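Side-chain contact in kelch domain-containing protein (PDB 5C86), which probably oxidises alcohols as a copper-dependent enzyme of the galactose oxidase and glyoxal oxidase family: residues L98-G103 against P458-L463. Residues are numbered along the deposited sequence; the frame is centred on the assembly and turned at random.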
ATOM      1  N   LEU A  98       4.010 -12.793  10.043  1.00 14.64           N
ATOM      2  CA  LEU A  98       2.917 -12.862  10.916  1.00 16.69           C
ATOM      3  C   LEU A  98       1.759 -13.496  10.177  1.00 17.35           C
ATOM      4  O   LEU A  98       1.215 -12.885   9.186  1.00 18.02           O
ATOM      5  CB  LEU A  98       2.513 -11.530  11.530  1.00 17.56           C
ATOM      6  CG  LEU A  98       1.296 -11.523  12.422  1.00 19.04           C
ATOM      7  CD1 LEU A  98       1.523 -12.352  13.685  1.00 20.97           C
ATOM      8  CD2 LEU A  98       0.901 -10.144  12.872  1.00 20.10           C
ATOM      9  N   ASP A  99       1.268 -14.613  10.701  1.00 16.95           N
ATOM     10  CA  ASP A  99       0.113 -15.337  10.123  1.00 18.90           C
ATOM     11  C   ASP A  99      -1.061 -15.085  11.031  1.00 21.65           C
ATOM     12  O   ASP A  99      -1.122 -15.599  12.190  1.00 18.84           O
ATOM     13  CB  ASP A  99       0.418 -16.817   9.957  1.00 21.35           C
ATOM     14  CG  ASP A  99      -0.784 -17.645   9.405  1.00 25.10           C
ATOM     15  OD1 ASP A  99      -1.885 -17.111   9.145  1.00 21.48           O
ATOM     16  OD2 ASP A  99      -0.534 -18.856   9.209  1.00 29.90           O
ATOM     17  N   PHE A 100      -2.015 -14.283  10.580  1.00 21.45           N
ATOM     18  CA  PHE A 100      -3.077 -13.795  11.462  1.00 22.02           C
ATOM     19  C   PHE A 100      -3.907 -14.998  11.991  1.00 21.64           C
ATOM     20  O   PHE A 100      -4.543 -14.874  13.017  1.00 23.75           O
ATOM     21  CB  PHE A 100      -3.999 -12.787  10.725  1.00 23.40           C
ATOM     22  CG  PHE A 100      -4.814 -13.412   9.641  1.00 23.57           C
ATOM     23  CD1 PHE A 100      -4.280 -13.699   8.390  1.00 21.99           C
ATOM     24  CD2 PHE A 100      -6.127 -13.751   9.866  1.00 27.49           C
ATOM     25  CE1 PHE A 100      -5.004 -14.352   7.412  1.00 23.80           C
ATOM     26  CE2 PHE A 100      -6.892 -14.329   8.870  1.00 23.39           C
ATOM     27  CZ  PHE A 100      -6.328 -14.656   7.644  1.00 23.88           C
ATOM     28  N   LYS A 101      -3.878 -16.110  11.274  1.00 21.63           N
ATOM     29  CA  LYS A 101      -4.650 -17.297  11.665  1.00 23.55           C
ATOM     30  C   LYS A 101      -4.146 -17.819  13.011  1.00 31.19           C
ATOM     31  O   LYS A 101      -4.949 -18.396  13.762  1.00 31.63           O
ATOM     32  CB  LYS A 101      -4.590 -18.416  10.590  1.00 24.85           C
ATOM     33  CG  LYS A 101      -5.527 -18.160   9.396  1.00 24.11           C
ATOM     34  CD  LYS A 101      -7.019 -17.807   9.773  1.00 25.60           C
ATOM     35  CE  LYS A 101      -8.006 -17.936   8.577  1.00 28.55           C
ATOM     36  NZ  LYS A 101      -9.486 -17.870   8.902  1.00 26.98           N
ATOM     37  N   LYS A 102      -2.864 -17.598  13.296  0.56 28.56           N
ATOM     38  CA  LYS A 102      -2.270 -17.980  14.589  0.56 29.36           C
ATOM     39  C   LYS A 102      -2.539 -16.988  15.712  0.56 27.04           C
ATOM     40  O   LYS A 102      -2.122 -17.255  16.842  0.56 29.37           O
ATOM     41  CB  LYS A 102      -0.798 -18.285  14.399  0.56 27.66           C
ATOM     42  CG  LYS A 102      -0.580 -19.356  13.326  0.56 31.13           C
ATOM     43  CD  LYS A 102       0.877 -19.797  13.221  0.56 31.94           C
ATOM     44  CE  LYS A 102       1.175 -20.591  11.959  0.56 34.10           C
ATOM     45  NZ  LYS A 102       0.621 -21.957  12.021  0.56 35.69           N
ATOM     46  N   GLY A 103      -3.234 -15.875  15.428  1.00 25.19           N
ATOM     47  CA  GLY A 103      -3.581 -14.861  16.388  1.00 24.02           C
ATOM     48  C   GLY A 103      -2.865 -13.582  15.967  1.00 23.78           C
ATOM     49  O   GLY A 103      -1.697 -13.593  15.612  1.00 22.97           O
ATOM     50  N   PRO A 458      -2.696 -13.110  -6.048  1.00 12.44           N
ATOM     51  CA  PRO A 458      -3.211 -13.907  -4.959  1.00 12.49           C
ATOM     52  C   PRO A 458      -3.172 -13.251  -3.621  1.00 12.45           C
ATOM     53  O   PRO A 458      -2.292 -12.397  -3.352  1.00 14.29           O
ATOM     54  CB  PRO A 458      -2.322 -15.150  -4.936  1.00 13.83           C
ATOM     55  CG  PRO A 458      -1.658 -15.144  -6.193  1.00 16.60           C
ATOM     56  CD  PRO A 458      -1.595 -13.759  -6.788  1.00 14.44           C
ATOM     57  N   GLY A 459      -4.101 -13.618  -2.781  1.00 11.57           N
ATOM     58  CA  GLY A 459      -4.162 -13.080  -1.456  1.00 13.35           C
ATOM     59  C   GLY A 459      -5.527 -12.557  -1.086  1.00 11.09           C
ATOM     60  O   GLY A 459      -6.501 -12.705  -1.814  1.00 10.90           O
ATOM     61  N   TYR A 460      -5.590 -11.889   0.039  1.00 11.15           N
ATOM     62  CA  TYR A 460      -6.801 -11.361   0.578  1.00 11.41           C
ATOM     63  C   TYR A 460      -7.209 -10.033  -0.048  1.00 11.17           C
ATOM     64  O   TYR A 460      -6.375  -9.152  -0.327  1.00 10.87           O
ATOM     65  CB  TYR A 460      -6.778 -11.180   2.081  1.00 11.84           C
ATOM     66  CG  TYR A 460      -7.164 -12.407   2.890  1.00 12.73           C
ATOM     67  CD1 TYR A 460      -6.241 -13.396   3.159  1.00 15.50           C
ATOM     68  CD2 TYR A 460      -8.458 -12.639   3.168  1.00 15.30           C
ATOM     69  CE1 TYR A 460      -6.593 -14.523   3.861  1.00 16.20           C
ATOM     70  CE2 TYR A 460      -8.840 -13.753   3.849  1.00 15.82           C
ATOM     71  CZ  TYR A 460      -7.903 -14.678   4.186  1.00 17.70           C
ATOM     72  OH  TYR A 460      -8.344 -15.790   4.924  1.00 23.61           O
ATOM     73  N   TYR A 461      -8.542  -9.906  -0.246  1.00 10.19           N
ATOM     74  CA  TYR A 461      -9.187  -8.733  -0.773  1.00  9.61           C
ATOM     75  C   TYR A 461     -10.376  -8.408   0.081  1.00 10.26           C
ATOM     76  O   TYR A 461     -10.954  -9.256   0.763  1.00 11.55           O
ATOM     77  CB  TYR A 461      -9.753  -9.006  -2.168  1.00  9.41           C
ATOM     78  CG  TYR A 461      -8.642  -9.096  -3.236  1.00 10.12           C
ATOM     79  CD1 TYR A 461      -7.911 -10.226  -3.353  1.00 10.13           C
ATOM     80  CD2 TYR A 461      -8.425  -8.085  -4.098  1.00  9.23           C
ATOM     81  CE1 TYR A 461      -6.883 -10.278  -4.313  1.00  9.71           C
ATOM     82  CE2 TYR A 461      -7.423  -8.105  -5.061  1.00 10.05           C
ATOM     83  CZ  TYR A 461      -6.654  -9.256  -5.199  1.00 10.30           C
ATOM     84  OH  TYR A 461      -5.650  -9.295  -6.164  1.00 12.61           O
ATOM     85  N   MET A 462     -10.715  -7.123   0.064  1.00 10.64           N
ATOM     86  CA  MET A 462     -11.975  -6.598   0.577  1.00 10.11           C
ATOM     87  C   MET A 462     -12.968  -6.489  -0.579  1.00 10.08           C
ATOM     88  O   MET A 462     -12.669  -5.807  -1.555  1.00 10.77           O
ATOM     89  CB  MET A 462     -11.748  -5.266   1.153  1.00 11.22           C
ATOM     90  CG  MET A 462     -10.964  -5.326   2.460  1.00 14.07           C
ATOM     91  SD  MET A 462     -10.529  -3.676   3.116  1.00 18.48           S
ATOM     92  CE  MET A 462      -9.176  -3.207   2.052  1.00 16.63           C
ATOM     93  N   LEU A 463     -14.144  -7.119  -0.456  0.54 10.80           N
ATOM     94  CA  LEU A 463     -15.211  -6.984  -1.445  0.54 10.71           C
ATOM     95  C   LEU A 463     -16.111  -5.875  -0.934  0.54 10.91           C
ATOM     96  O   LEU A 463     -16.573  -5.916   0.195  0.54 10.47           O
ATOM     97  CB  LEU A 463     -15.975  -8.306  -1.628  0.54 12.04           C
ATOM     98  CG  LEU A 463     -16.508  -8.592  -3.013  0.54 13.00           C
ATOM     99  CD1 LEU A 463     -16.746 -10.094  -3.298  0.54 15.12           C
ATOM    100  CD2 LEU A 463     -17.786  -7.723  -3.152  0.54 14.15           C
TER
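Phe100 directs its ring edge at the ring of Tyr460 in an offset edge-to-face stack that joins a turn of the kelch beta-propeller to the C-terminal early-set domain, both belonging to the galactose oxidase fold. The ring centroids lie 5.5 Å apart and the planes stand at 86°, close to perpendicular. The two side chains reach toward each other from their separate backbones and meet at the phenolic end of the tyrosine, where Phe100 CZ lies 3.8 Å from Tyr460 CE1 and 3.6 Å from Tyr460 OH. The hydroxyl oxygen sits near the plane of the phenylalanine ring, beyond its edge. A chi1 of 68°, which leaves Phe100 CG flanked by both its own backbone N and C, helps carry the ring toward Tyr460 from the short 3-10 turn 100-102, which follows propeller strand 95-98. An Asx turn shapes the start of this turn: Asp99 OD1 accepts from Lys101 N at 3.1 Å, the N-H arriving from well above the carboxylate plane. On the other side, Tyr460 belongs to strand 459-466, which is paired with strands 412-422 and 476-481. Lys101 flanks the stack, its NZ forming a salt bridge with Glu24, which also touches Phe100. Lys101 CG lies 4.0 Å above one face of the Phe100 ring, near the ring's perimeter, and farther along the chain Lys101 CE comes within 4.3 Å of Tyr460 OH.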